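Local coordinates for protein beta-N-acetylhexosaminidase (Thermotoga neapolitana, PDB 5BZA) that probably hydrolyses terminal non-reducing N-acetyl-D-hexosamine residues of N-acetyl-beta-D-hexosaminides, as a thermostable member of glycoside hydrolase family 3, at residues K340-L343 and G344-V347; D394-G397 and E398-D402; S419-S422 and D423-I426. All coordinates share one frame; numbering follows the deposited sequence.

Interaction 1: K340-L343 and G344-V347; sequences KELL and GREV. With CD (cadmium ion), chain T.
Leu342 and Arg345 meet across a type I beta turn that they begin and end, in the loop that carries the chain from strand 334-335 to strand 347-352 of the C-terminal domain. The backbone closes the turn with one bond: Arg345 N donates to Leu342 O over 3.2 Å, with a fairly straight N-H...O angle of 155°. Water 1 lies 2.7 Å from Arg345 O and farther from Leu343 O.

The side-chain packing runs along the arginine chain. With CG turned back beside its own backbone N (chi1 -59°) and the chain extended from there to NE, Arg345 passes close by the turn carbonyl, CG lying 3.2 Å from Leu342 O. The guanidinium then arrives at the leucine side chain. Leu342 CD2 rests over one face of the group, near its rim, and its closest approach is 3.3 Å to Arg345 NH2. The polar end is occupied beyond the turn, for Arg345 NH1 donates to the backbone oxygen of Glu398. Cut back to an alanine, this position would probably leave Glu398 O without that donor and Leu342 CD2 without the flat surface it lies against.

Metal binding is left to the next residue. Glu346 extends away from the turn toward a cadmium ion seen in this crystal, which Glu398 also binds; water 2 is a further ligand, 2.4 Å from the cadmium. Arg381 pairs with Glu346 OE2 in a salt bridge, while the other carboxylate oxygen, OE1, holds the cadmium at 2.2 Å.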
loop_
_atom_site.group_PDB
_atom_site.type_symbol
_atom_site.label_atom_id
_atom_site.label_comp_id
_atom_site.label_asym_id
_atom_site.label_seq_id
_atom_site.Cartn_x
_atom_site.Cartn_y
_atom_site.Cartn_z
ATOM N N LYS B 340 -15.357 24.997 -25.827
ATOM C CA LYS B 340 -15.971 25.023 -24.491
ATOM C C LYS B 340 -17.450 24.602 -24.537
ATOM O O LYS B 340 -17.912 23.730 -23.776
ATOM C CB LYS B 340 -15.802 26.449 -23.932
ATOM C CG LYS B 340 -16.614 26.875 -22.702
ATOM C CD LYS B 340 -16.300 26.091 -21.417
ATOM C CE LYS B 340 -16.841 26.856 -20.213
ATOM N NZ LYS B 340 -18.185 27.478 -20.497
ATOM N N GLU B 341 -18.156 25.181 -25.502
ATOM C CA GLU B 341 -19.580 24.936 -25.726
ATOM C C GLU B 341 -19.971 23.459 -25.990
ATOM O O GLU B 341 -21.152 23.123 -25.885
ATOM C CB GLU B 341 -20.087 25.849 -26.867
ATOM C CG GLU B 341 -19.371 25.676 -28.214
ATOM C CD GLU B 341 -18.023 26.429 -28.278
ATOM O OE1 GLU B 341 -17.600 27.012 -27.234
ATOM O OE2 GLU B 341 -17.371 26.401 -29.363
ATOM N N LEU B 342 -19.032 22.575 -26.333
ATOM C CA LEU B 342 -19.436 21.190 -26.604
ATOM C C LEU B 342 -19.466 20.384 -25.304
ATOM O O LEU B 342 -20.057 19.300 -25.222
ATOM C CB LEU B 342 -18.454 20.482 -27.551
ATOM C CG LEU B 342 -18.146 20.826 -29.004
ATOM C CD1 LEU B 342 -17.169 19.802 -29.542
ATOM C CD2 LEU B 342 -19.404 20.825 -29.832
ATOM N N LEU B 343 -18.814 20.927 -24.291
ATOM C CA LEU B 343 -18.446 20.136 -23.129
ATOM C C LEU B 343 -19.623 19.820 -22.161
ATOM O O LEU B 343 -19.528 18.896 -21.347
ATOM C CB LEU B 343 -17.266 20.818 -22.424
ATOM C CG LEU B 343 -16.006 20.774 -23.336
ATOM C CD1 LEU B 343 -14.772 21.333 -22.635
ATOM C CD2 LEU B 343 -15.699 19.368 -23.909
ATOM N N GLY B 344 -20.701 20.605 -22.216
ATOM C CA GLY B 344 -21.891 20.333 -21.423
ATOM C C GLY B 344 -22.811 19.280 -22.024
ATOM O O GLY B 344 -23.887 19.064 -21.501
ATOM N N ARG B 345 -22.424 18.626 -23.120
ATOM C CA ARG B 345 -23.307 17.629 -23.753
ATOM C C ARG B 345 -23.158 16.265 -23.130
ATOM O O ARG B 345 -22.224 16.052 -22.368
ATOM C CB ARG B 345 -23.006 17.479 -25.251
ATOM C CG ARG B 345 -23.136 18.733 -26.079
ATOM C CD ARG B 345 -22.706 18.403 -27.524
ATOM N NE ARG B 345 -22.809 19.544 -28.441
ATOM C CZ ARG B 345 -22.513 19.488 -29.745
ATOM N NH1 ARG B 345 -22.122 18.342 -30.293
ATOM N NH2 ARG B 345 -22.623 20.577 -30.499
ATOM N N GLU B 346 -23.979 15.302 -23.549
ATOM C CA GLU B 346 -23.895 13.977 -22.950
ATOM C C GLU B 346 -22.831 13.220 -23.757
ATOM O O GLU B 346 -22.735 13.376 -24.981
ATOM C CB GLU B 346 -25.233 13.232 -23.015
ATOM C CG GLU B 346 -26.467 14.021 -22.517
ATOM C CD GLU B 346 -27.768 13.407 -23.065
ATOM O OE1 GLU B 346 -28.498 14.094 -23.824
ATOM O OE2 GLU B 346 -27.990 12.178 -22.848
ATOM N N VAL B 347 -22.043 12.387 -23.088
ATOM C CA VAL B 347 -20.848 11.862 -23.718
ATOM C C VAL B 347 -21.035 10.381 -23.942
ATOM O O VAL B 347 -21.588 9.679 -23.106
ATOM C CB VAL B 347 -19.539 12.135 -22.876
ATOM C CG1 VAL B 347 -18.343 11.437 -23.465
ATOM C CG2 VAL B 347 -19.236 13.634 -22.805
HETATM CD CD CD T . -28.265 16.233 -24.335
HETATM O O HOH W 1 -21.520 16.729 -19.879
HETATM O O HOH W 2 -27.723 18.578 -24.753
#

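Interaction 2: D394-G397 and E398-D402; sequences DVDG and ELIFD. With CD (cadmium ion), chain T.
Asp396 OD1, which brushes the CD1 methyl of Ile400 at 4.1 Å, is held by two polar partners. One is the backbone of the next residue: Gly397 N reaches Asp396 OD1 over 2.8 Å, a weak bond, with an N-H...O angle of 145°. The other is Arg424, just ahead of the neighbouring strand 425-429, whose NE makes a salt bridge to the same oxygen. The two together probably fix the rotation of the carboxylate, and the positive guanidinium probably stabilises its ionised form.

Ile400 does the apolar work. Its CG1 lies anti to the carbonyl carbon (chi1 -53°) and the chain continues straight, which carries CD1 back against the extended backbone of the residues before the strand. There the methyl lies 3.6 Å from Val395 O and equally close to Asp396 CA. Val395 joins from one side, the two side chains meeting at a slant with Val395 CG1 4.1 Å from Ile400 CD1. The aspartate side chain instead crosses that of Ile400 at about a right angle. Around them Pro421, Thr425 and Leu350 also pack on Ile400.

Gly397, almost fully stretched, leads the chain into Glu398, whose side chain turns the other way. It extends beyond CG and presents both carboxylate oxygens to the cadmium ion, OE1 and OE2 each 2.7 Å from the metal. This two-oxygen grip is longer than the single bond from Glu346, which completes the site with water 2.

The whole is the entry to a central parallel strand, 399-404, in the mixed sheet of the C-terminal domain: Ile400 packs against the incoming loop, and a cadmium site sits at the strand's leading end.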
loop_
_atom_site.group_PDB
_atom_site.type_symbol
_atom_site.label_atom_id
_atom_site.label_comp_id
_atom_site.label_asym_id
_atom_site.label_seq_id
_atom_site.Cartn_x
_atom_site.Cartn_y
_atom_site.Cartn_z
ATOM N N ASP B 394 -18.851 2.082 -35.889
ATOM C CA ASP B 394 -19.220 3.482 -36.058
ATOM C C ASP B 394 -20.256 3.815 -34.984
ATOM O O ASP B 394 -20.996 2.935 -34.520
ATOM C CB ASP B 394 -19.756 3.816 -37.451
ATOM C CG ASP B 394 -19.776 5.335 -37.703
ATOM O OD1 ASP B 394 -18.681 5.896 -37.976
ATOM O OD2 ASP B 394 -20.853 5.971 -37.582
ATOM N N VAL B 395 -20.265 5.061 -34.530
ATOM C CA VAL B 395 -21.297 5.479 -33.594
ATOM C C VAL B 395 -21.418 6.995 -33.629
ATOM O O VAL B 395 -20.612 7.675 -34.254
ATOM C CB VAL B 395 -20.996 4.978 -32.161
ATOM C CG1 VAL B 395 -19.860 5.779 -31.535
ATOM C CG2 VAL B 395 -22.272 5.014 -31.280
ATOM N N ASP B 396 -22.456 7.524 -32.999
ATOM C CA ASP B 396 -22.638 8.952 -33.007
ATOM C C ASP B 396 -23.225 9.275 -31.644
ATOM O O ASP B 396 -23.622 8.381 -30.898
ATOM C CB ASP B 396 -23.561 9.425 -34.123
ATOM C CG ASP B 396 -23.394 10.903 -34.415
ATOM O OD1 ASP B 396 -22.493 11.530 -33.804
ATOM O OD2 ASP B 396 -24.196 11.455 -35.208
ATOM N N GLY B 397 -23.208 10.554 -31.303
ATOM C CA GLY B 397 -23.660 11.028 -30.018
ATOM C C GLY B 397 -23.396 12.512 -30.065
ATOM O O GLY B 397 -22.885 13.051 -31.064
ATOM N N GLU B 398 -23.754 13.196 -28.997
ATOM C CA GLU B 398 -23.567 14.634 -28.969
ATOM C C GLU B 398 -22.093 14.942 -28.761
ATOM O O GLU B 398 -21.583 15.988 -29.188
ATOM C CB GLU B 398 -24.407 15.232 -27.859
ATOM C CG GLU B 398 -25.782 14.667 -27.867
ATOM C CD GLU B 398 -26.552 15.103 -26.639
ATOM O OE1 GLU B 398 -25.993 15.875 -25.826
ATOM O OE2 GLU B 398 -27.699 14.659 -26.495
ATOM N N LEU B 399 -21.417 14.022 -28.075
ATOM C CA LEU B 399 -19.987 14.140 -27.820
ATOM C C LEU B 399 -19.459 12.762 -27.662
ATOM O O LEU B 399 -20.064 11.940 -26.975
ATOM C CB LEU B 399 -19.691 14.979 -26.581
ATOM C CG LEU B 399 -18.260 15.463 -26.274
ATOM C CD1 LEU B 399 -17.627 16.234 -27.440
ATOM C CD2 LEU B 399 -18.299 16.364 -25.022
ATOM N N ILE B 400 -18.344 12.491 -28.350
ATOM C CA ILE B 400 -17.774 11.165 -28.302
ATOM C C ILE B 400 -16.349 11.254 -27.795
ATOM O O ILE B 400 -15.568 12.077 -28.280
ATOM C CB ILE B 400 -17.809 10.481 -29.667
ATOM C CG1 ILE B 400 -19.232 10.507 -30.226
ATOM C CG2 ILE B 400 -17.365 9.035 -29.512
ATOM C CD1 ILE B 400 -19.392 9.895 -31.636
ATOM N N PHE B 401 -16.029 10.417 -26.804
ATOM C CA PHE B 401 -14.669 10.332 -26.288
ATOM C C PHE B 401 -14.104 9.020 -26.755
ATOM O O PHE B 401 -14.517 7.964 -26.253
ATOM C CB PHE B 401 -14.598 10.370 -24.750
ATOM C CG PHE B 401 -14.908 11.713 -24.128
ATOM C CD1 PHE B 401 -15.133 12.832 -24.907
ATOM C CD2 PHE B 401 -14.877 11.863 -22.744
ATOM C CE1 PHE B 401 -15.408 14.065 -24.329
ATOM C CE2 PHE B 401 -15.130 13.111 -22.138
ATOM C CZ PHE B 401 -15.397 14.214 -22.933
ATOM N N ASP B 402 -13.145 9.062 -27.686
ATOM C CA ASP B 402 -12.507 7.826 -28.128
ATOM C C ASP B 402 -11.195 7.675 -27.346
ATOM O O ASP B 402 -10.263 8.486 -27.455
ATOM C CB ASP B 402 -12.296 7.835 -29.659
ATOM C CG ASP B 402 -11.515 6.613 -30.187
ATOM O OD1 ASP B 402 -11.398 5.578 -29.474
ATOM O OD2 ASP B 402 -11.078 6.668 -31.382
HETATM CD CD CD T . -28.265 16.233 -24.335
HETATM O O HOH W 2 -27.723 18.578 -24.753
#

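Interaction 3: S419-S422 and D423-I426; sequences SLPS and DRTI
The ring of Pro421 lies across the guanidinium of Arg424 at about a right angle to the arginine chain, with Pro421 CB over the centre of one face, 3.5 Å above its plane. Two torsions set this up. Arg424 CG is placed between its backbone N and carbonyl carbon (chi1 50°), which folds the chain back beside the proline, and chi4 of -87° then turns the flat group to offer its face, its NE being engaged by Asp396, which helps fix that turn.

Pro421 to Arg424 form a type I beta turn on the way from helix 411-418 into strand 425-429. Pro421 O takes two donors from opposite faces of its carbonyl plane: Arg424 N at 3.1 Å, nearly straight at 168°, and the hydroxyl Thr425 OG1 at 2.8 Å. A water bridge adds to these: water 3 donates to Ser422 O (3.0 Å) and Thr425 O.

The side chain of Thr425 crosses those of Leu420 and Pro421 at about a right angle. Its OG1 lies 3.6 Å from Leu420 CB, and its CG2 methyl meets Leu420 CD1 at 4.1 Å.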
loop_
_atom_site.group_PDB
_atom_site.type_symbol
_atom_site.label_atom_id
_atom_site.label_comp_id
_atom_site.label_asym_id
_atom_site.label_seq_id
_atom_site.Cartn_x
_atom_site.Cartn_y
_atom_site.Cartn_z
ATOM N N SER B 419 -13.215 7.275 -38.831
ATOM C CA SER B 419 -14.621 7.338 -39.259
ATOM C C SER B 419 -15.513 8.139 -38.314
ATOM O O SER B 419 -16.574 8.626 -38.726
ATOM C CB SER B 419 -15.226 5.933 -39.383
ATOM O OG SER B 419 -14.363 5.027 -40.045
ATOM N N LEU B 420 -15.120 8.243 -37.041
ATOM C CA LEU B 420 -15.948 8.951 -36.068
ATOM C C LEU B 420 -16.092 10.437 -36.470
ATOM O O LEU B 420 -15.198 11.029 -37.088
ATOM C CB LEU B 420 -15.354 8.810 -34.654
ATOM C CG LEU B 420 -15.223 7.358 -34.162
ATOM C CD1 LEU B 420 -14.454 7.276 -32.847
ATOM C CD2 LEU B 420 -16.570 6.632 -34.089
ATOM N N PRO B 421 -17.248 11.031 -36.169
ATOM C CA PRO B 421 -17.522 12.420 -36.554
ATOM C C PRO B 421 -16.508 13.383 -35.963
ATOM O O PRO B 421 -16.470 13.612 -34.745
ATOM C CB PRO B 421 -18.924 12.679 -35.995
ATOM C CG PRO B 421 -19.181 11.582 -35.024
ATOM C CD PRO B 421 -18.385 10.402 -35.474
ATOM N N SER B 422 -15.685 13.946 -36.823
ATOM C CA SER B 422 -14.635 14.853 -36.397
ATOM C C SER B 422 -15.141 16.068 -35.616
ATOM O O SER B 422 -14.419 16.664 -34.820
ATOM C CB SER B 422 -13.867 15.330 -37.641
ATOM O OG SER B 422 -13.202 16.559 -37.390
ATOM N N ASP B 423 -16.384 16.437 -35.833
ATOM C CA ASP B 423 -16.898 17.642 -35.213
ATOM C C ASP B 423 -17.200 17.460 -33.699
ATOM O O ASP B 423 -17.272 18.418 -32.920
ATOM C CB ASP B 423 -18.139 18.085 -35.961
ATOM C CG ASP B 423 -18.158 19.573 -36.189
ATOM O OD1 ASP B 423 -17.070 20.132 -36.453
ATOM O OD2 ASP B 423 -19.248 20.188 -36.100
ATOM N N ARG B 424 -17.353 16.217 -33.271
ATOM C CA ARG B 424 -17.843 16.016 -31.927
ATOM C C ARG B 424 -17.170 14.784 -31.303
ATOM O O ARG B 424 -17.723 14.117 -30.400
ATOM C CB ARG B 424 -19.366 15.917 -31.958
ATOM C CG ARG B 424 -19.909 14.944 -32.979
ATOM C CD ARG B 424 -21.423 15.056 -33.137
ATOM N NE ARG B 424 -21.909 14.085 -34.114
ATOM C CZ ARG B 424 -21.974 14.298 -35.425
ATOM N NH1 ARG B 424 -21.612 15.478 -35.917
ATOM N NH2 ARG B 424 -22.413 13.330 -36.227
ATOM N N THR B 425 -15.950 14.501 -31.765
ATOM C CA THR B 425 -15.195 13.393 -31.193
ATOM C C THR B 425 -13.915 13.961 -30.623
ATOM O O THR B 425 -13.286 14.825 -31.227
ATOM C CB THR B 425 -14.868 12.294 -32.198
ATOM O OG1 THR B 425 -16.084 11.733 -32.684
ATOM C CG2 THR B 425 -14.037 11.188 -31.537
ATOM N N ILE B 426 -13.573 13.518 -29.415
ATOM C CA ILE B 426 -12.304 13.878 -28.800
ATOM C C ILE B 426 -11.513 12.606 -28.660
ATOM O O ILE B 426 -12.020 11.599 -28.126
ATOM C CB ILE B 426 -12.492 14.562 -27.440
ATOM C CG1 ILE B 426 -13.427 15.765 -27.596
ATOM C CG2 ILE B 426 -11.155 15.045 -26.897
ATOM C CD1 ILE B 426 -13.573 16.596 -26.340
HETATM O O HOH W 3 -11.935 15.580 -33.634
#

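All three interactions belong to the C-terminal domain and come in series along the chain, each finishing before the next begins. The strands they lead into, 347-352, 399-404 and 425-429, are neighbouring parallel members of one mixed sheet, so the contacts gather at the same end of it. The centres of interactions 2 and 3 are about 7 Å apart; that of interaction 1 lies about 12 Å from the former and about 13 Å from the latter. Interactions 1 and 2 share the cadmium ion and water 2, while Ile400 N and Arg424 O probably bond between interactions 2 and 3. Three strand entries are thus tied together at the N-terminal ends of the sheet's inner parallel strands.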